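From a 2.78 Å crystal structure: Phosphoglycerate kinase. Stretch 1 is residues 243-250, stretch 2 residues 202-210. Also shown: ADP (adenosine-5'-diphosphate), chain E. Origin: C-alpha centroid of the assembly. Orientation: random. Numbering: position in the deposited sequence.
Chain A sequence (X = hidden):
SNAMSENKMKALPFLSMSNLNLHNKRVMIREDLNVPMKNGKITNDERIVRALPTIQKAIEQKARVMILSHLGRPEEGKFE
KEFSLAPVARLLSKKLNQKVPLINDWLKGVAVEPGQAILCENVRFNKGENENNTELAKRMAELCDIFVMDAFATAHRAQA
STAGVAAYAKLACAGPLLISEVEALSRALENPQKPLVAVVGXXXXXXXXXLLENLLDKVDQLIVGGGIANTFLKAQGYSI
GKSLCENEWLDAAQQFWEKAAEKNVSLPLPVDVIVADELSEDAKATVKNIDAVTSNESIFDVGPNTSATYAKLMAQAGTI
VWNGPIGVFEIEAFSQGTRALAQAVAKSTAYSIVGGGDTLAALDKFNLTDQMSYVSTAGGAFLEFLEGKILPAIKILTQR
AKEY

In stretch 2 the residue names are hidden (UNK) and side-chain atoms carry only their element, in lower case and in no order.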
# COMPACT_ATOMS: atom_id res chain seq x y z
N SER A 243 -22.74 8.51 15.65
CA SER A 243 -21.66 7.73 14.99
C SER A 243 -21.16 8.40 13.73
O SER A 243 -21.93 9.04 13.03
CB SER A 243 -22.12 6.31 14.61
OG SER A 243 -22.64 5.61 15.73
N LEU A 244 -19.87 8.22 13.46
CA LEU A 244 -19.25 8.70 12.24
C LEU A 244 -19.92 8.05 11.03
O LEU A 244 -20.09 6.82 10.98
CB LEU A 244 -17.76 8.37 12.25
CG LEU A 244 -16.92 9.28 11.32
CD1 LEU A 244 -16.88 10.72 11.87
CD2 LEU A 244 -15.52 8.71 11.13
N CYS A 245 -20.34 8.89 10.09
CA CYS A 245 -21.00 8.45 8.87
C CYS A 245 -20.92 9.55 7.82
O CYS A 245 -20.76 10.72 8.14
CB CYS A 245 -22.47 8.10 9.11
SG CYS A 245 -23.57 9.54 9.35
N GLU A 246 -21.06 9.15 6.56
CA GLU A 246 -21.09 10.10 5.47
C GLU A 246 -22.47 10.04 4.86
O GLU A 246 -22.74 9.16 4.04
CB GLU A 246 -20.01 9.79 4.44
CG GLU A 246 -18.62 10.19 4.88
CD GLU A 246 -17.56 10.02 3.81
OE1 GLU A 246 -17.40 8.88 3.32
OE2 GLU A 246 -16.86 11.02 3.50
N ASN A 247 -23.34 10.96 5.28
CA ASN A 247 -24.71 11.06 4.77
C ASN A 247 -24.75 11.18 3.26
O ASN A 247 -25.67 10.69 2.61
CB ASN A 247 -25.43 12.28 5.35
CG ASN A 247 -26.05 12.03 6.72
OD1 ASN A 247 -25.58 11.20 7.50
ND2 ASN A 247 -27.11 12.75 7.02
N GLU A 248 -23.77 11.86 2.69
CA GLU A 248 -23.80 12.14 1.26
C GLU A 248 -23.55 10.91 0.40
O GLU A 248 -23.72 10.97 -0.82
CB GLU A 248 -22.87 13.30 0.91
CG GLU A 248 -23.62 14.63 0.88
CD GLU A 248 -22.73 15.83 1.06
OE1 GLU A 248 -21.51 15.67 0.99
OE2 GLU A 248 -23.27 16.93 1.26
N TRP A 249 -23.19 9.80 1.04
CA TRP A 249 -22.89 8.55 0.35
C TRP A 249 -23.85 7.43 0.74
O TRP A 249 -23.60 6.26 0.44
CB TRP A 249 -21.44 8.14 0.64
CG TRP A 249 -20.44 9.05 -0.01
CD1 TRP A 249 -20.02 10.26 0.44
CD2 TRP A 249 -19.76 8.82 -1.24
NE1 TRP A 249 -19.11 10.81 -0.44
CE2 TRP A 249 -18.94 9.94 -1.48
CE3 TRP A 249 -19.77 7.78 -2.17
CZ2 TRP A 249 -18.13 10.03 -2.60
CZ3 TRP A 249 -18.97 7.88 -3.27
CH2 TRP A 249 -18.16 9.00 -3.48
N LEU A 250 -24.96 7.77 1.39
CA LEU A 250 -25.97 6.78 1.77
C LEU A 250 -26.59 6.11 0.54
O LEU A 250 -26.77 4.90 0.51
CB LEU A 250 -27.06 7.40 2.63
CG LEU A 250 -26.56 8.04 3.94
CD1 LEU A 250 -27.69 8.84 4.64
CD2 LEU A 250 -25.90 7.00 4.85
N UNK A 202 -12.37 1.80 7.83
CA UNK A 202 -11.90 3.16 7.70
C UNK A 202 -12.92 4.21 8.07
O UNK A 202 -14.06 3.89 8.43
N UNK A 203 -12.49 5.46 7.94
CA UNK A 203 -13.28 6.57 8.41
C UNK A 203 -14.42 6.87 7.44
O UNK A 203 -15.47 7.36 7.84
c UNK A 203 -12.38 7.81 8.58
o UNK A 203 -11.01 7.43 8.80
N UNK A 204 -14.21 6.55 6.16
CA UNK A 204 -15.02 7.11 5.09
C UNK A 204 -15.28 6.10 4.00
O UNK A 204 -14.33 5.47 3.51
c UNK A 204 -12.83 11.66 5.55
c UNK A 204 -14.05 9.50 5.30
c UNK A 204 -13.10 10.47 4.64
n UNK A 204 -11.67 12.42 5.08
c UNK A 204 -14.28 8.28 4.43
N UNK A 205 -16.56 5.97 3.61
CA UNK A 205 -16.98 5.28 2.37
C UNK A 205 -16.33 5.89 1.15
O UNK A 205 -15.86 5.19 0.26
c UNK A 205 -19.27 4.60 3.15
c UNK A 205 -18.52 5.40 2.14
c UNK A 205 -18.90 4.99 0.70
N UNK A 206 -16.31 7.23 1.14
CA UNK A 206 -15.93 8.04 -0.02
C UNK A 206 -14.48 7.89 -0.43
O UNK A 206 -14.13 8.25 -1.54
o UNK A 206 -15.39 9.93 1.38
c UNK A 206 -16.19 9.50 0.30
N UNK A 207 -13.64 7.39 0.46
CA UNK A 207 -12.24 7.18 0.12
C UNK A 207 -11.98 5.74 -0.27
O UNK A 207 -10.87 5.42 -0.70
c UNK A 207 -11.34 8.96 1.61
o UNK A 207 -11.86 6.79 2.43
c UNK A 207 -11.35 7.48 1.30
N UNK A 208 -12.98 4.87 -0.12
CA UNK A 208 -12.80 3.44 -0.38
C UNK A 208 -13.86 2.77 -1.26
O UNK A 208 -13.87 1.54 -1.42
c UNK A 208 -11.40 3.21 1.70
c UNK A 208 -9.37 2.66 3.00
n UNK A 208 -8.74 1.88 4.09
c UNK A 208 -10.79 2.21 2.65
c UNK A 208 -12.64 2.71 0.96
N UNK A 209 -14.72 3.58 -1.87
CA UNK A 209 -15.82 3.10 -2.67
C UNK A 209 -15.33 2.44 -3.95
O UNK A 209 -15.93 1.48 -4.44
c UNK A 209 -16.77 4.25 -3.03
c UNK A 209 -16.14 5.18 -4.07
c UNK A 209 -18.13 3.71 -3.51
c UNK A 209 -18.89 2.96 -2.46
N UNK A 210 -14.25 2.96 -4.51
CA UNK A 210 -13.75 2.43 -5.78
C UNK A 210 -13.07 1.08 -5.51
O UNK A 210 -13.07 0.21 -6.36
c UNK A 210 -12.83 3.45 -6.47
c UNK A 210 -12.89 2.14 -8.72
n UNK A 210 -11.33 3.65 -8.48
c UNK A 210 -12.40 3.06 -7.85
c UNK A 210 -11.18 3.13 -9.69
n UNK A 210 -12.11 2.20 -9.85
PB ADP E . -6.04 2.34 6.92
O1B ADP E . -5.57 1.24 7.83
O2B ADP E . -5.19 3.59 7.01
O3B ADP E . -6.35 1.89 5.51
PA ADP E . -8.38 3.99 7.08
O1A ADP E . -7.48 5.10 6.59
O2A ADP E . -9.46 3.50 6.15
O3A ADP E . -7.49 2.71 7.53
O5' ADP E . -9.05 4.53 8.45
C5' ADP E . -8.78 3.95 9.74
C4' ADP E . -8.89 5.00 10.83
O4' ADP E . -10.26 5.35 11.03
C3' ADP E . -8.33 4.50 12.17
O3' ADP E . -7.25 5.33 12.62
C2' ADP E . -9.52 4.49 13.12
O2' ADP E . -9.21 5.05 14.40
C1' ADP E . -10.62 5.29 12.42
N9 ADP E . -11.97 4.68 12.64
C8 ADP E . -12.37 3.44 12.29
N7 ADP E . -13.66 3.23 12.66
C5 ADP E . -14.11 4.35 13.27
C6 ADP E . -15.37 4.80 13.90
N6 ADP E . -16.46 4.00 13.96
N1 ADP E . -15.40 6.06 14.40
C2 ADP E . -14.34 6.90 14.36
N3 ADP E . -13.16 6.55 13.81
C4 ADP E . -12.99 5.31 13.26

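Position 202 has backbone atoms alone. Its CA lies 2.9 Å from ADP O2A, and an ideal CB here would come within 2.0 Å of that oxygen while also jamming against the preceding carbonyl, at a phi of 151°. Nothing of stretch 1 is near. The residue is glycine, G202.

Position 203 carries one carbon followed by one oxygen, with no fork. Its backbone O meets L244 CD2 at 3.6 Å, and its CB lies 4.1 Å from the same L244 CD2. A single carbon ending in oxygen is serine, S203; its OG donates a hydrogen bond to ADP O4' (3.1 Å). L244 CD2 also reaches the nucleotide, 3.9 Å from ADP C2, so this corner of the contact adjoins the ligand.

Position 204 shows four carbons in a row ending in nitrogen, an extended chain whose end leads away from stretch 1. Its CB lies 3.4 Å from E246 OE1. The unbranched chain with a terminal nitrogen identifies lysine, K204.

At position 205 one carbon bears two others, three in all and no heteroatom. The CA-to-CB bond points toward stretch 1, and one of the branch carbons lies 4.0 Å from W249 CB. This is valine, V205, and the branch is CG1. The backbone N of V205 is 3.0 Å from E246 OE1, but the angle is too poor for a hydrogen bond.

Position 206 again has one carbon and one oxygen. The carbon, CB, sits 3.3 Å from W249 NE1 and over the face of the indole; the oxygen is 2.8 Å from E246 OE2. The short, unforked side chain is serine, S206, with chi1 in the p well, and its OG donates to E246 OE2.

Position 207 has a carbon carrying one oxygen and one carbon, and it points away from stretch 1, making no contact there. The fork is that of threonine, T207, whose OG1 donates to K204 O at 3.0 Å within the loop.

Position 208 repeats the pattern of four carbons and a terminal nitrogen, out of reach of stretch 1. It is lysine, K208, at the N-cap position; its NZ bonds ADP O2A (2.7 Å) and ADP O3B (2.8 Å), as suits a cationic group among phosphate oxygens.

Position 209 has four carbons, forked at the first, with one arm two carbons long. The one-carbon arm lies 4.0 Å from W249 CZ3. This is isoleucine, I209, and the touching atom is CG2.

Position 210 has one carbon leading to a five-membered ring of three carbons and two nitrogens, beyond reach of stretch 1: histidine, H210.

The contact centers on S206. Its backbone N donates to E246 OE1 (2.9 Å, 165°) while its OG serves E246 OE2, so the carboxylate grips one residue at two points. S206 CB then packs 3.6 Å from the centroid of the W249 five-membered ring, a CH-pi contact, and V205 and I209 add apolar contacts to the same tryptophan.

Stretch 2 202-210: GSKVSTKIH
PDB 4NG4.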